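Local coordinates for protein putative decarboxylase involved in desferrioxamine biosynthesis (Erwinia amylovora, PDB 5O5C) that probably decarboxylates lysine with the help of pyridoxal 5'-phosphate, as a step in making the siderophore desferrioxamine E, at residues W294-A299 / A321-V326. Numbering follows the deposited sequence.
With PLP (pyridoxal-5'-phosphate), chain H.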
ATOM      1  N   TRP B 294     -21.062  16.002  -1.120  1.00 25.67           N
ATOM      2  CA  TRP B 294     -19.622  15.950  -1.080  1.00 25.12           C
ATOM      3  C   TRP B 294     -19.172  15.904  -2.545  1.00 25.68           C
ATOM      4  O   TRP B 294     -19.727  15.127  -3.316  1.00 25.30           O
ATOM      5  CB  TRP B 294     -19.160  14.687  -0.342  1.00 27.38           C
ATOM      6  CG  TRP B 294     -17.684  14.516  -0.218  1.00 31.83           C
ATOM      7  CD1 TRP B 294     -16.781  14.164  -1.208  1.00 36.59           C
ATOM      8  CD2 TRP B 294     -16.918  14.722   0.952  1.00 32.00           C
ATOM      9  NE1 TRP B 294     -15.499  14.125  -0.691  1.00 34.19           N
ATOM     10  CE2 TRP B 294     -15.563  14.447   0.632  1.00 33.33           C
ATOM     11  CE3 TRP B 294     -17.248  15.070   2.257  1.00 29.94           C
ATOM     12  CZ2 TRP B 294     -14.549  14.512   1.576  1.00 32.21           C
ATOM     13  CZ3 TRP B 294     -16.275  15.148   3.154  1.00 30.95           C
ATOM     14  CH2 TRP B 294     -14.916  14.877   2.819  1.00 34.34           C
ATOM     15  N   MET B 295     -18.210  16.750  -2.905  1.00 23.91           N
ATOM     16  CA  MET B 295     -17.549  16.658  -4.194  1.00 25.34           C
ATOM     17  C   MET B 295     -16.182  16.020  -4.056  1.00 23.91           C
ATOM     18  O   MET B 295     -15.261  16.537  -3.386  1.00 22.77           O
ATOM     19  CB  MET B 295     -17.417  18.000  -4.885  1.00 28.14           C
ATOM     20  CG  MET B 295     -17.215  17.885  -6.386  1.00 32.89           C
ATOM     21  SD  MET B 295     -16.618  19.432  -7.081  1.00 39.62           S
ATOM     22  CE  MET B 295     -16.276  18.968  -8.766  1.00 33.91           C
ATOM     23  N   HIS B 296     -16.048  14.877  -4.700  1.00 21.75           N
ATOM     24  CA  HIS B 296     -14.768  14.240  -4.774  1.00 23.01           C
ATOM     25  C   HIS B 296     -14.241  14.336  -6.199  1.00 24.39           C
ATOM     26  O   HIS B 296     -14.928  13.979  -7.162  1.00 28.72           O
ATOM     27  CB  HIS B 296     -14.882  12.807  -4.329  1.00 23.37           C
ATOM     28  CG  HIS B 296     -13.659  12.021  -4.607  1.00 23.55           C
ATOM     29  ND1 HIS B 296     -12.443  12.375  -4.081  1.00 20.93           N
ATOM     30  CD2 HIS B 296     -13.442  10.932  -5.385  1.00 23.65           C
ATOM     31  CE1 HIS B 296     -11.549  11.490  -4.447  1.00 20.91           C
ATOM     32  NE2 HIS B 296     -12.111  10.632  -5.285  1.00 23.04           N
ATOM     33  N   VAL B 297     -13.037  14.865  -6.348  1.00 22.60           N
ATOM     34  CA  VAL B 297     -12.395  14.859  -7.667  1.00 22.79           C
ATOM     35  C   VAL B 297     -11.427  13.694  -7.756  1.00 20.54           C
ATOM     36  O   VAL B 297     -10.482  13.631  -6.974  1.00 22.68           O
ATOM     37  CB  VAL B 297     -11.737  16.208  -7.968  1.00 21.17           C
ATOM     38  CG1 VAL B 297     -10.840  16.147  -9.185  1.00 24.72           C
ATOM     39  CG2 VAL B 297     -12.829  17.206  -8.208  1.00 22.87           C
ATOM     40  N   ASP B 298     -11.694  12.740  -8.646  1.00 21.00           N
ATOM     41  CA  ASP B 298     -10.737  11.652  -8.931  1.00 19.99           C
ATOM     42  C   ASP B 298      -9.779  12.132  -9.997  1.00 20.06           C
ATOM     43  O   ASP B 298     -10.117  12.177 -11.170  1.00 21.17           O
ATOM     44  CB  ASP B 298     -11.448  10.363  -9.284  1.00 20.31           C
ATOM     45  CG  ASP B 298     -10.520   9.189  -9.479  1.00 19.95           C
ATOM     46  OD1 ASP B 298      -9.286   9.336  -9.534  1.00 24.07           O
ATOM     47  OD2 ASP B 298     -11.020   8.093  -9.631  1.00 19.38           O
ATOM     48  N   ALA B 299      -8.571  12.477  -9.578  1.00 18.73           N
ATOM     49  CA  ALA B 299      -7.564  13.034 -10.473  1.00 19.45           C
ATOM     50  C   ALA B 299      -6.358  12.096 -10.690  1.00 20.29           C
ATOM     51  O   ALA B 299      -5.236  12.521 -10.930  1.00 20.57           O
ATOM     52  CB  ALA B 299      -7.129  14.379  -9.960  1.00 17.32           C
ATOM     53  N   ALA B 321     -13.306  21.167  -4.901  1.00 26.17           N
ATOM     54  CA  ALA B 321     -13.562  19.813  -4.361  1.00 26.49           C
ATOM     55  C   ALA B 321     -13.604  19.724  -2.810  1.00 25.06           C
ATOM     56  O   ALA B 321     -13.000  20.501  -2.128  1.00 23.33           O
ATOM     57  CB  ALA B 321     -12.506  18.874  -4.906  1.00 26.54           C
ATOM     58  N   ASP B 322     -14.329  18.757  -2.272  1.00 29.58           N
ATOM     59  CA  ASP B 322     -14.215  18.424  -0.846  1.00 28.51           C
ATOM     60  C   ASP B 322     -13.034  17.476  -0.618  1.00 27.59           C
ATOM     61  O   ASP B 322     -12.310  17.628   0.417  1.00 22.98           O
ATOM     62  CB  ASP B 322     -15.532  17.867  -0.323  1.00 31.82           C
ATOM     63  CG  ASP B 322     -16.610  18.898  -0.360  1.00 31.98           C
ATOM     64  OD1 ASP B 322     -16.449  19.858   0.385  1.00 34.22           O
ATOM     65  OD2 ASP B 322     -17.543  18.789  -1.180  1.00 35.53           O
ATOM     66  N   SER B 323     -12.837  16.544  -1.577  1.00 24.41           N
ATOM     67  CA  SER B 323     -11.596  15.715  -1.692  1.00 22.41           C
ATOM     68  C   SER B 323     -11.039  15.526  -3.077  1.00 21.51           C
ATOM     69  O   SER B 323     -11.737  15.718  -4.063  1.00 20.54           O
ATOM     70  CB  SER B 323     -11.809  14.310  -1.155  1.00 24.15           C
ATOM     71  OG  SER B 323     -12.962  13.723  -1.734  1.00 20.81           O
ATOM     72  N   VAL B 324      -9.769  15.109  -3.124  1.00 17.63           N
ATOM     73  CA  VAL B 324      -9.047  14.929  -4.372  1.00 18.21           C
ATOM     74  C   VAL B 324      -8.120  13.722  -4.243  1.00 18.60           C
ATOM     75  O   VAL B 324      -7.357  13.600  -3.225  1.00 18.68           O
ATOM     76  CB  VAL B 324      -8.174  16.140  -4.807  1.00 17.03           C
ATOM     77  CG1 VAL B 324      -7.600  15.907  -6.203  1.00 17.17           C
ATOM     78  CG2 VAL B 324      -8.921  17.445  -4.822  1.00 16.89           C
ATOM     79  N   THR B 325      -8.176  12.848  -5.232  1.00 17.31           N
ATOM     80  CA  THR B 325      -7.212  11.770  -5.334  1.00 20.58           C
ATOM     81  C   THR B 325      -6.210  12.055  -6.452  1.00 20.78           C
ATOM     82  O   THR B 325      -6.581  12.443  -7.556  1.00 19.19           O
ATOM     83  CB  THR B 325      -7.841  10.402  -5.613  1.00 20.67           C
ATOM     84  OG1 THR B 325      -8.403  10.411  -6.936  1.00 32.98           O
ATOM     85  CG2 THR B 325      -8.818  10.094  -4.718  1.00 17.81           C
ATOM     86  N   VAL B 326      -4.963  11.744  -6.172  1.00 21.38           N
ATOM     87  CA  VAL B 326      -3.831  12.077  -7.030  1.00 22.95           C
ATOM     88  C   VAL B 326      -2.878  10.875  -7.136  1.00 23.52           C
ATOM     89  O   VAL B 326      -2.474  10.381  -6.083  1.00 21.62           O
ATOM     90  CB  VAL B 326      -3.060  13.238  -6.360  1.00 22.52           C
ATOM     91  CG1 VAL B 326      -1.747  13.489  -7.048  1.00 23.68           C
ATOM     92  CG2 VAL B 326      -3.893  14.496  -6.359  1.00 24.86           C
TER
HETATM   93  N1  PLP H 601      -8.883   6.564 -10.513  1.00 35.64           N
HETATM   94  C2  PLP H 601      -8.561   6.722 -11.814  1.00 36.73           C
HETATM   95  C2A PLP H 601      -9.108   7.874 -12.602  1.00 35.63           C
HETATM   96  C3  PLP H 601      -7.649   5.753 -12.439  1.00 37.96           C
HETATM   97  O3  PLP H 601      -7.283   5.858 -13.759  1.00 41.45           O
HETATM   98  C4  PLP H 601      -7.149   4.669 -11.559  1.00 37.02           C
HETATM   99  C4A PLP H 601      -6.284   3.592 -12.088  1.00 39.68           C
HETATM  100  C5  PLP H 601      -7.577   4.606 -10.160  1.00 36.93           C
HETATM  101  C6  PLP H 601      -8.461   5.569  -9.716  1.00 36.16           C
HETATM  102  C5A PLP H 601      -7.078   3.491  -9.269  1.00 37.44           C
HETATM  103  O4P PLP H 601      -5.695   3.816  -9.056  1.00 39.86           O
HETATM  104  P   PLP H 601      -4.572   2.882  -8.367  1.00 38.91           P
HETATM  105  O1P PLP H 601      -4.292   1.823  -9.385  1.00 40.94           O
HETATM  106  O2P PLP H 601      -3.384   3.797  -8.217  1.00 40.13           O
HETATM  107  O3P PLP H 601      -5.065   2.330  -7.076  1.00 36.33           O
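Ser323 OG is held between two rings carried by strand 294-299. Trp294 NE1 donates to Ser323 OG at 2.8 Å, with the oxygen in the indole plane. His296 ND1 is hydrogen-bonded to Ser323 OG, also at 2.8 Å. OG sits between the backbone N and carbonyl carbon of Ser323 (chi1 51°), which puts it within range of both rings. Asp322 comes over the indole rather than at its edge: its CB lies 3.6 Å from the centroid of the Trp294 five-membered ring, a CH-pi contact. Its carboxylate turns to the backbone, where Asp322 OD2 accepts the N-H of Met295 with its anti lone pair, in a nearly straight bond (176°).

The main chains run parallel. Met295 O accepts from both Asp322 N and Ser323 N at the start of the pairing. Val297 N then bonds to Ser323 O, Thr325 N to Val297 O, and Ala299 N to Thr325 O.

Val297, Ala299 and Val324 point to the face opposite Ser323 and His296. There Ala299 CB rests near Val324 CG1. Val297 CG2 meets CB of Ala321, in the loop before the strand, at 3.7 Å.

Asp298 OD2 lies 2.8 Å from N1 of pyridoxal-5'-phosphate. Asn174 ND2 also bonds OD2, while Asn174 OD1 bonds His296 NE2. An aspartate at the pyridine nitrogen, near the C-terminal end of a parallel strand of the central sheet, is characteristic of fold-type I PLP enzymes, including group II decarboxylases.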